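Local coordinates for BIFUNCTIONAL PROTEIN Proline utilization A (PutA) (Corynebacterium freiburgense, PDB 5UX5), which catalyses the two-step oxidation of proline to glutamate, pairing an FAD-dependent proline dehydrogenase with an NAD-dependent aldehyde dehydrogenase in one polypeptide, at residues Ile188-Gln196 with Glu207-Pro215; Leu744-Tyr755 with Leu794-Ile805. All blocks are in the same frame, centred on the assembly; numbering follows the deposited sequence.

Contact 1: Ile188-Gln196 with Glu207-Pro215; sequences IKATSVVAQ and ELLKERLRP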
loop_
_atom_site.group_PDB
_atom_site.type_symbol
_atom_site.label_atom_id
_atom_site.label_comp_id
_atom_site.label_asym_id
_atom_site.label_seq_id
_atom_site.Cartn_x
_atom_site.Cartn_y
_atom_site.Cartn_z
ATOM N N ILE A 188 15.250 14.732 -18.584
ATOM C CA ILE A 188 13.956 14.772 -17.913
ATOM C C ILE A 188 13.434 13.338 -17.770
ATOM O O ILE A 188 13.862 12.429 -18.492
ATOM C CB ILE A 188 12.974 15.667 -18.718
ATOM C CG1 ILE A 188 11.690 15.958 -17.921
ATOM C CG2 ILE A 188 12.687 15.071 -20.095
ATOM C CD1 ILE A 188 10.725 16.863 -18.619
ATOM N N LYS A 189 12.509 13.130 -16.813
ATOM C CA LYS A 189 11.919 11.818 -16.541
ATOM C C LYS A 189 10.457 11.782 -16.961
ATOM O O LYS A 189 9.713 12.743 -16.749
ATOM C CB LYS A 189 11.957 11.451 -15.053
ATOM C CG LYS A 189 13.311 11.361 -14.443
ATOM C CD LYS A 189 13.262 10.633 -13.120
ATOM C CE LYS A 189 12.827 11.469 -11.938
ATOM N NZ LYS A 189 13.166 10.692 -10.669
ATOM N N ALA A 190 10.028 10.603 -17.417
ATOM C CA ALA A 190 8.630 10.362 -17.745
ATOM C C ALA A 190 7.717 10.764 -16.606
ATOM O O ALA A 190 6.668 11.388 -16.829
ATOM C CB ALA A 190 8.411 8.884 -18.072
ATOM N N THR A 191 8.092 10.428 -15.373
ATOM C CA THR A 191 7.198 10.771 -14.278
ATOM C C THR A 191 7.201 12.252 -13.961
ATOM O O THR A 191 6.352 12.696 -13.188
ATOM C CB THR A 191 7.572 10.013 -13.030
ATOM O OG1 THR A 191 8.816 10.518 -12.544
ATOM C CG2 THR A 191 7.746 8.605 -13.375
ATOM N N SER A 192 8.110 13.031 -14.534
ATOM C CA SER A 192 7.969 14.476 -14.451
ATOM C C SER A 192 7.064 15.024 -15.543
ATOM O O SER A 192 6.562 16.144 -15.404
ATOM C CB SER A 192 9.332 15.154 -14.566
ATOM O OG SER A 192 10.235 14.701 -13.579
ATOM N N VAL A 193 6.834 14.254 -16.610
ATOM C CA VAL A 193 6.015 14.720 -17.724
ATOM C C VAL A 193 4.555 14.300 -17.555
ATOM O O VAL A 193 3.645 15.030 -17.968
ATOM C CB VAL A 193 6.618 14.226 -19.048
ATOM C CG1 VAL A 193 5.706 14.510 -20.205
ATOM C CG2 VAL A 193 7.958 14.894 -19.278
ATOM N N VAL A 194 4.318 13.147 -16.945
ATOM C CA VAL A 194 2.987 12.669 -16.597
ATOM C C VAL A 194 2.974 12.388 -15.090
ATOM O O VAL A 194 3.723 11.533 -14.604
ATOM C CB VAL A 194 2.614 11.407 -17.393
ATOM C CG1 VAL A 194 1.306 10.822 -16.885
ATOM C CG2 VAL A 194 2.502 11.728 -18.852
ATOM N N ALA A 195 2.147 13.111 -14.347
ATOM C CA ALA A 195 2.058 12.771 -12.941
ATOM C C ALA A 195 1.148 11.570 -12.766
ATOM O O ALA A 195 0.287 11.301 -13.605
ATOM C CB ALA A 195 1.537 13.936 -12.116
ATOM N N GLN A 196 1.345 10.856 -11.644
ATOM C CA GLN A 196 0.546 9.680 -11.282
ATOM C C GLN A 196 0.541 8.626 -12.387
ATOM O O GLN A 196 -0.497 8.054 -12.720
ATOM C CB GLN A 196 -0.887 10.088 -10.927
ATOM C CG GLN A 196 -1.014 10.951 -9.665
ATOM C CD GLN A 196 -2.418 11.522 -9.437
ATOM O OE1 GLN A 196 -3.394 11.094 -10.047
ATOM N NE2 GLN A 196 -2.516 12.485 -8.533
ATOM N N GLU A 207 1.154 6.953 -25.124
ATOM C CA GLU A 207 0.550 7.950 -25.998
ATOM C C GLU A 207 0.509 9.306 -25.321
ATOM O O GLU A 207 0.754 10.331 -25.957
ATOM C CB GLU A 207 -0.855 7.515 -26.399
ATOM C CG GLU A 207 -0.877 6.320 -27.334
ATOM C CD GLU A 207 -0.232 6.601 -28.692
ATOM O OE1 GLU A 207 -0.618 7.591 -29.354
ATOM O OE2 GLU A 207 0.666 5.829 -29.096
ATOM N N LEU A 208 0.254 9.328 -24.023
ATOM C CA LEU A 208 0.225 10.600 -23.323
ATOM C C LEU A 208 1.611 11.218 -23.294
ATOM O O LEU A 208 1.760 12.423 -23.494
ATOM C CB LEU A 208 -0.322 10.412 -21.902
ATOM C CG LEU A 208 -0.645 11.703 -21.136
ATOM C CD1 LEU A 208 -1.539 12.604 -21.968
ATOM C CD2 LEU A 208 -1.246 11.485 -19.768
ATOM N N LEU A 209 2.637 10.412 -23.047
ATOM C CA LEU A 209 4.001 10.936 -22.983
ATOM C C LEU A 209 4.466 11.466 -24.337
ATOM O O LEU A 209 5.109 12.522 -24.416
ATOM C CB LEU A 209 4.944 9.848 -22.456
ATOM C CG LEU A 209 4.791 9.545 -20.953
ATOM C CD1 LEU A 209 5.174 8.118 -20.694
ATOM C CD2 LEU A 209 5.608 10.497 -20.077
ATOM N N LYS A 210 4.138 10.749 -25.413
ATOM C CA LYS A 210 4.486 11.212 -26.739
ATOM C C LYS A 210 3.725 12.481 -27.083
ATOM O O LYS A 210 4.297 13.418 -27.647
ATOM C CB LYS A 210 4.212 10.111 -27.760
ATOM C CG LYS A 210 5.220 8.972 -27.696
ATOM C CD LYS A 210 5.026 8.011 -28.841
ATOM C CE LYS A 210 3.587 7.549 -28.941
ATOM N NZ LYS A 210 3.406 6.481 -29.980
ATOM N N GLU A 211 2.430 12.519 -26.762
ATOM C CA GLU A 211 1.634 13.710 -27.020
ATOM C C GLU A 211 2.205 14.925 -26.297
ATOM O O GLU A 211 2.190 16.045 -26.825
ATOM C CB GLU A 211 0.190 13.450 -26.604
ATOM C CG GLU A 211 -0.721 14.640 -26.697
ATOM C CD GLU A 211 -2.054 14.373 -26.046
ATOM O OE1 GLU A 211 -2.488 13.197 -26.028
ATOM O OE2 GLU A 211 -2.660 15.340 -25.536
ATOM N N ARG A 212 2.742 14.722 -25.104
ATOM C CA ARG A 212 3.254 15.842 -24.327
ATOM C C ARG A 212 4.696 16.204 -24.653
ATOM O O ARG A 212 5.064 17.378 -24.517
ATOM C CB ARG A 212 3.131 15.541 -22.831
ATOM C CG ARG A 212 1.709 15.588 -22.338
ATOM C CD ARG A 212 1.694 15.349 -20.863
ATOM N NE ARG A 212 0.374 15.523 -20.285
ATOM C CZ ARG A 212 0.100 15.272 -19.011
ATOM N NH1 ARG A 212 1.064 14.830 -18.226
ATOM N NH2 ARG A 212 -1.123 15.469 -18.519
ATOM N N LEU A 213 5.522 15.236 -25.077
ATOM C CA LEU A 213 6.945 15.497 -25.258
ATOM C C LEU A 213 7.321 15.962 -26.667
ATOM O O LEU A 213 8.400 16.541 -26.834
ATOM C CB LEU A 213 7.765 14.260 -24.891
ATOM C CG LEU A 213 8.051 14.084 -23.401
ATOM C CD1 LEU A 213 8.644 12.719 -23.175
ATOM C CD2 LEU A 213 9.011 15.161 -22.950
ATOM N N ARG A 214 6.459 15.758 -27.671
ATOM C CA ARG A 214 6.786 16.191 -29.031
ATOM C C ARG A 214 7.124 17.679 -29.135
ATOM O O ARG A 214 8.114 18.006 -29.807
ATOM C CB ARG A 214 5.639 15.826 -29.987
ATOM C CG ARG A 214 5.547 14.357 -30.344
ATOM C CD ARG A 214 4.388 14.085 -31.278
ATOM N NE ARG A 214 4.118 12.662 -31.412
ATOM C CZ ARG A 214 3.044 12.070 -30.898
ATOM N NH1 ARG A 214 2.144 12.795 -30.253
ATOM N NH2 ARG A 214 2.864 10.759 -31.023
ATOM N N PRO A 215 6.409 18.611 -28.501
ATOM C CA PRO A 215 6.877 20.009 -28.556
ATOM C C PRO A 215 8.297 20.168 -28.057
ATOM O O PRO A 215 9.036 21.006 -28.584
ATOM C CB PRO A 215 5.884 20.771 -27.667
ATOM C CG PRO A 215 4.758 19.851 -27.414
ATOM C CD PRO A 215 5.048 18.493 -27.946
#
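V193 and V194, just beyond a strand of the proline dehydrogenase barrel, pack against L209 on the helix that follows in the chain, part of the strand-and-helix alternation of a TIM-barrel-like fold. Strand 185-189 is followed by a short turn of weak helix, 190-193; V193 in this turn and V194 just after it point toward helix 202-221. L209 leans its CD2 into this turn: the methyl lies 3.6 Å from CG2 of V194, the two side chains crossing at about a right angle, and also meets CB of A190 and CB of V193. The two branches of V193 share the next turn of the helix. With CG1 anti to the backbone N (chi1 172°), that methyl rests on CB of R212, while CG2 meets CD2 of L213 at 3.8 Å. CD2 of L208 packs against both methyls of V194 and lies over the centre of the R212 guanidinium, on one of its faces. The extended chain of R212 runs past V193 in the opposite direction, and the far end of its guanidinium forms a salt bridge from NH2 to D164. L213 also touches L171 of helix 164-178, and L209 touches V241 of helix 239-251. The one hydrogen bond between the segments runs from R212 NH1 to V193 O, 2.6 Å long, in the carbonyl plane and on a lone pair, but bent to 134° at the hydrogen.

Contact 2: Leu744-Tyr755 with Leu794-Ile805; sequences LIDATRTLRVGY and LNDEGTLWSPGI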
loop_
_atom_site.group_PDB
_atom_site.type_symbol
_atom_site.label_atom_id
_atom_site.label_comp_id
_atom_site.label_asym_id
_atom_site.label_seq_id
_atom_site.Cartn_x
_atom_site.Cartn_y
_atom_site.Cartn_z
ATOM N N LEU A 744 -2.143 18.867 -2.824
ATOM C CA LEU A 744 -3.331 18.024 -2.734
ATOM C C LEU A 744 -4.335 18.387 -3.813
ATOM O O LEU A 744 -4.905 17.507 -4.468
ATOM C CB LEU A 744 -3.975 18.149 -1.354
ATOM C CG LEU A 744 -5.363 17.511 -1.218
ATOM C CD1 LEU A 744 -5.258 16.011 -1.427
ATOM C CD2 LEU A 744 -6.024 17.843 0.114
ATOM N N ILE A 745 -4.545 19.684 -4.025
ATOM C CA ILE A 745 -5.459 20.123 -5.076
ATOM C C ILE A 745 -4.977 19.638 -6.439
ATOM O O ILE A 745 -5.742 19.045 -7.208
ATOM C CB ILE A 745 -5.625 21.654 -5.032
ATOM C CG1 ILE A 745 -6.422 22.045 -3.792
ATOM C CG2 ILE A 745 -6.281 22.182 -6.292
ATOM C CD1 ILE A 745 -6.529 23.493 -3.582
ATOM N N ASP A 746 -3.684 19.834 -6.734
ATOM C CA ASP A 746 -3.133 19.403 -8.017
ATOM C C ASP A 746 -3.294 17.896 -8.209
ATOM O O ASP A 746 -3.706 17.422 -9.276
ATOM C CB ASP A 746 -1.669 19.827 -8.111
ATOM C CG ASP A 746 -1.080 19.622 -9.507
ATOM O OD1 ASP A 746 -1.865 19.476 -10.469
ATOM O OD2 ASP A 746 0.167 19.631 -9.654
ATOM N N ALA A 747 -2.976 17.122 -7.178
ATOM C CA ALA A 747 -3.100 15.671 -7.284
ATOM C C ALA A 747 -4.553 15.236 -7.486
ATOM O O ALA A 747 -4.826 14.265 -8.197
ATOM C CB ALA A 747 -2.499 15.023 -6.042
ATOM N N THR A 748 -5.500 15.910 -6.831
ATOM C CA THR A 748 -6.897 15.495 -6.936
ATOM C C THR A 748 -7.474 15.804 -8.316
ATOM O O THR A 748 -8.157 14.967 -8.921
ATOM C CB THR A 748 -7.706 16.164 -5.828
ATOM O OG1 THR A 748 -7.140 15.791 -4.579
ATOM C CG2 THR A 748 -9.140 15.695 -5.847
ATOM N N ARG A 749 -7.218 17.007 -8.834
ATOM C CA ARG A 749 -7.647 17.319 -10.192
ATOM C C ARG A 749 -7.038 16.358 -11.220
ATOM O O ARG A 749 -7.576 16.234 -12.323
ATOM C CB ARG A 749 -7.302 18.766 -10.536
ATOM C CG ARG A 749 -7.944 19.809 -9.628
ATOM C CD ARG A 749 -7.986 21.206 -10.313
ATOM N NE ARG A 749 -8.645 22.258 -9.520
ATOM C CZ ARG A 749 -9.967 22.370 -9.316
ATOM N NH1 ARG A 749 -10.836 21.487 -9.823
ATOM N NH2 ARG A 749 -10.437 23.378 -8.587
ATOM N N THR A 750 -5.925 15.679 -10.895
ATOM C CA THR A 750 -5.261 14.795 -11.854
ATOM C C THR A 750 -5.841 13.369 -11.911
ATOM O O THR A 750 -5.626 12.672 -12.905
ATOM C CB THR A 750 -3.749 14.760 -11.557
ATOM O OG1 THR A 750 -3.214 16.079 -11.695
ATOM C CG2 THR A 750 -2.987 13.868 -12.513
ATOM N N LEU A 751 -6.588 12.918 -10.911
ATOM C CA LEU A 751 -7.176 11.582 -10.978
ATOM C C LEU A 751 -8.045 11.396 -12.219
ATOM O O LEU A 751 -8.886 12.241 -12.538
ATOM C CB LEU A 751 -8.009 11.313 -9.732
ATOM C CG LEU A 751 -7.228 11.107 -8.452
ATOM C CD1 LEU A 751 -8.168 11.261 -7.281
ATOM C CD2 LEU A 751 -6.582 9.722 -8.476
ATOM N N ARG A 752 -7.880 10.248 -12.882
ATOM C CA ARG A 752 -8.658 9.910 -14.074
ATOM C C ARG A 752 -9.917 9.164 -13.623
ATOM O O ARG A 752 -9.831 8.039 -13.117
ATOM C CB ARG A 752 -7.868 9.029 -15.039
ATOM C CG ARG A 752 -6.528 9.552 -15.545
ATOM C CD ARG A 752 -6.514 10.967 -16.102
ATOM N NE ARG A 752 -5.126 11.405 -16.273
ATOM C CZ ARG A 752 -4.720 12.674 -16.273
ATOM N NH1 ARG A 752 -5.600 13.672 -16.105
ATOM N NH2 ARG A 752 -3.420 12.940 -16.429
ATOM N N VAL A 753 -11.081 9.786 -13.801
ATOM C CA VAL A 753 -12.354 9.195 -13.415
ATOM C C VAL A 753 -12.894 8.394 -14.591
ATOM O O VAL A 753 -12.929 8.882 -15.724
ATOM C CB VAL A 753 -13.353 10.285 -12.982
ATOM C CG1 VAL A 753 -14.661 9.671 -12.548
ATOM C CG2 VAL A 753 -12.780 11.126 -11.867
ATOM N N GLY A 754 -13.327 7.169 -14.318
ATOM C CA GLY A 754 -13.865 6.287 -15.338
ATOM C C GLY A 754 -14.243 4.954 -14.722
ATOM O O GLY A 754 -14.076 4.731 -13.520
ATOM N N TYR A 755 -14.753 4.059 -15.571
ATOM C CA TYR A 755 -15.169 2.739 -15.112
ATOM C C TYR A 755 -13.962 1.905 -14.695
ATOM O O TYR A 755 -12.847 2.091 -15.188
ATOM C CB TYR A 755 -15.958 2.000 -16.203
ATOM C CG TYR A 755 -17.289 2.637 -16.484
ATOM C CD1 TYR A 755 -18.324 2.565 -15.561
ATOM C CD2 TYR A 755 -17.494 3.373 -17.653
ATOM C CE1 TYR A 755 -19.539 3.186 -15.802
ATOM C CE2 TYR A 755 -18.693 3.991 -17.895
ATOM C CZ TYR A 755 -19.710 3.900 -16.968
ATOM O OH TYR A 755 -20.910 4.515 -17.221
ATOM N N LEU A 794 -20.470 13.031 -14.165
ATOM C CA LEU A 794 -19.793 12.858 -15.446
ATOM C C LEU A 794 -20.527 11.959 -16.435
ATOM O O LEU A 794 -20.062 11.825 -17.571
ATOM C CB LEU A 794 -18.371 12.299 -15.235
ATOM C CG LEU A 794 -17.432 13.065 -14.301
ATOM C CD1 LEU A 794 -16.102 12.388 -14.233
ATOM C CD2 LEU A 794 -17.255 14.499 -14.759
ATOM N N ASN A 795 -21.630 11.323 -16.048
ATOM C CA ASN A 795 -22.405 10.525 -16.992
ATOM C C ASN A 795 -23.864 10.584 -16.567
ATOM O O ASN A 795 -24.178 10.994 -15.451
ATOM C CB ASN A 795 -21.895 9.076 -17.119
ATOM C CG ASN A 795 -22.055 8.245 -15.848
ATOM O OD1 ASN A 795 -22.323 8.746 -14.748
ATOM N ND2 ASN A 795 -21.860 6.949 -16.003
ATOM N N ASP A 796 -24.765 10.224 -17.488
ATOM C CA ASP A 796 -26.186 10.368 -17.183
ATOM C C ASP A 796 -26.587 9.533 -15.973
ATOM O O ASP A 796 -27.287 10.028 -15.079
ATOM C CB ASP A 796 -27.057 9.997 -18.392
ATOM C CG ASP A 796 -26.985 11.027 -19.533
ATOM O OD1 ASP A 796 -26.770 12.230 -19.259
ATOM O OD2 ASP A 796 -27.224 10.643 -20.702
ATOM N N GLU A 797 -26.128 8.277 -15.905
ATOM C CA GLU A 797 -26.570 7.390 -14.831
ATOM C C GLU A 797 -26.245 7.924 -13.446
ATOM O O GLU A 797 -26.951 7.581 -12.491
ATOM C CB GLU A 797 -25.952 5.999 -14.987
ATOM N N GLY A 798 -25.244 8.796 -13.321
ATOM C CA GLY A 798 -24.855 9.309 -12.018
ATOM C C GLY A 798 -23.885 8.430 -11.244
ATOM O O GLY A 798 -23.753 8.586 -10.028
ATOM N N THR A 799 -23.218 7.490 -11.906
ATOM C CA THR A 799 -22.263 6.635 -11.227
ATOM C C THR A 799 -20.837 7.161 -11.302
ATOM O O THR A 799 -20.028 6.839 -10.425
ATOM C CB THR A 799 -22.314 5.220 -11.812
ATOM O OG1 THR A 799 -21.952 5.251 -13.201
ATOM C CG2 THR A 799 -23.719 4.622 -11.648
ATOM N N LEU A 800 -20.510 7.949 -12.316
ATOM C CA LEU A 800 -19.183 8.523 -12.473
ATOM C C LEU A 800 -19.217 9.950 -11.939
ATOM O O LEU A 800 -19.852 10.819 -12.542
ATOM C CB LEU A 800 -18.772 8.502 -13.941
ATOM C CG LEU A 800 -18.399 7.114 -14.442
ATOM C CD1 LEU A 800 -18.169 7.092 -15.960
ATOM C CD2 LEU A 800 -17.177 6.636 -13.681
ATOM N N TRP A 801 -18.544 10.183 -10.807
ATOM C CA TRP A 801 -18.429 11.492 -10.170
ATOM C C TRP A 801 -16.961 11.845 -9.987
ATOM O O TRP A 801 -16.183 11.033 -9.467
ATOM C CB TRP A 801 -19.125 11.534 -8.803
ATOM C CG TRP A 801 -20.584 11.668 -8.890
ATOM C CD1 TRP A 801 -21.478 10.680 -9.175
ATOM C CD2 TRP A 801 -21.353 12.870 -8.703
ATOM N NE1 TRP A 801 -22.760 11.193 -9.180
ATOM C CE2 TRP A 801 -22.708 12.534 -8.898
ATOM C CE3 TRP A 801 -21.027 14.196 -8.391
ATOM C CZ2 TRP A 801 -23.729 13.466 -8.784
ATOM C CZ3 TRP A 801 -22.054 15.127 -8.289
ATOM C CH2 TRP A 801 -23.380 14.755 -8.478
ATOM N N SER A 802 -16.590 13.061 -10.384
ATOM C CA SER A 802 -15.239 13.534 -10.136
ATOM C C SER A 802 -15.089 13.840 -8.640
ATOM O O SER A 802 -16.079 14.080 -7.953
ATOM C CB SER A 802 -14.931 14.768 -11.010
ATOM O OG SER A 802 -15.057 16.019 -10.335
ATOM N N PRO A 803 -13.871 13.790 -8.102
ATOM C CA PRO A 803 -13.702 13.984 -6.654
ATOM C C PRO A 803 -13.862 15.440 -6.273
ATOM O O PRO A 803 -13.660 16.340 -7.090
ATOM C CB PRO A 803 -12.266 13.528 -6.396
ATOM C CG PRO A 803 -11.556 13.752 -7.732
ATOM C CD PRO A 803 -12.586 13.552 -8.802
ATOM N N GLY A 804 -14.163 15.670 -4.988
ATOM C CA GLY A 804 -14.269 17.015 -4.465
ATOM C C GLY A 804 -13.539 17.168 -3.144
ATOM O O GLY A 804 -13.236 16.199 -2.476
ATOM N N ILE A 805 -13.252 18.412 -2.778
ATOM C CA ILE A 805 -12.581 18.725 -1.514
ATOM C C ILE A 805 -13.269 19.945 -0.883
ATOM O O ILE A 805 -13.251 21.041 -1.463
ATOM C CB ILE A 805 -11.078 18.987 -1.712
ATOM C CG1 ILE A 805 -10.393 17.763 -2.306
ATOM C CG2 ILE A 805 -10.409 19.452 -0.429
ATOM C CD1 ILE A 805 -8.985 18.022 -2.669
#
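V753, P803, L800 and I805 make the apolar centre, where the chain leaving helix 740-750 runs alongside the loop that leads into strand 804-807. V753 spreads its two methyls over this loop: CG1 meets CD1 of L794 at 3.5 Å, the side chains crossing at about a right angle, whereas CG2 lies against CA of S802 and CD of P803. The proline ring also slides past T748, with its CG 3.6 Å from CG2 of the threonine. With chi1 at -58°, OG1 of T748 bonds L744 O while CG2 is left facing the ring; L744 O takes T748 N as well, from the opposite face of its plane. I805 reaches T748 and L744 tip to tip through CD1, 3.9 Å from CG of L744.

Farther along, L800 divides its methyls between two neighbours. CD2 sits on the backbone of G754, while CD1 lies over one face of the Y755 ring in a CH-pi contact, 3.9 Å from the ring centroid. The polar edge follows: ND2 of N795 makes a weak bond to Y755 OH and a straighter one, at 170°, to OG1 of T799, which lies in the amide plane. OD1 of N795 receives L800 N at 3.1 Å, tying the turn 795-800 together.

The whole pairing belongs to the aldehyde dehydrogenase part of the enzyme. F718 of helix 706-718 touches T748, L751 and P803, the W801 side chain packs on L778 and T779 of helix 772-779, and L744 and I805 rest on L825 and I827 of strand 824-830.

Overall arrangement
From the N terminus, contact 1 comes first, in the proline dehydrogenase range, and closes a short loop of ten residues between 188-196 and 207-215. Contact 2 opens more than five hundred residues later, in the aldehyde dehydrogenase range, and closes a longer loop of 38 residues; the two loops follow in series and neither nest nor cross. Their centres lie about 22 Å apart, yet they meet in space: Q196 NE2 is 2.9 Å from A747 O, a probable hydrogen bond, and Q196 also packs on T750 and L751. D164, the salt-bridge partner of R212, also pairs with R752 of 744-755, so the proline dehydrogenase barrel and the aldehyde dehydrogenase part meet here.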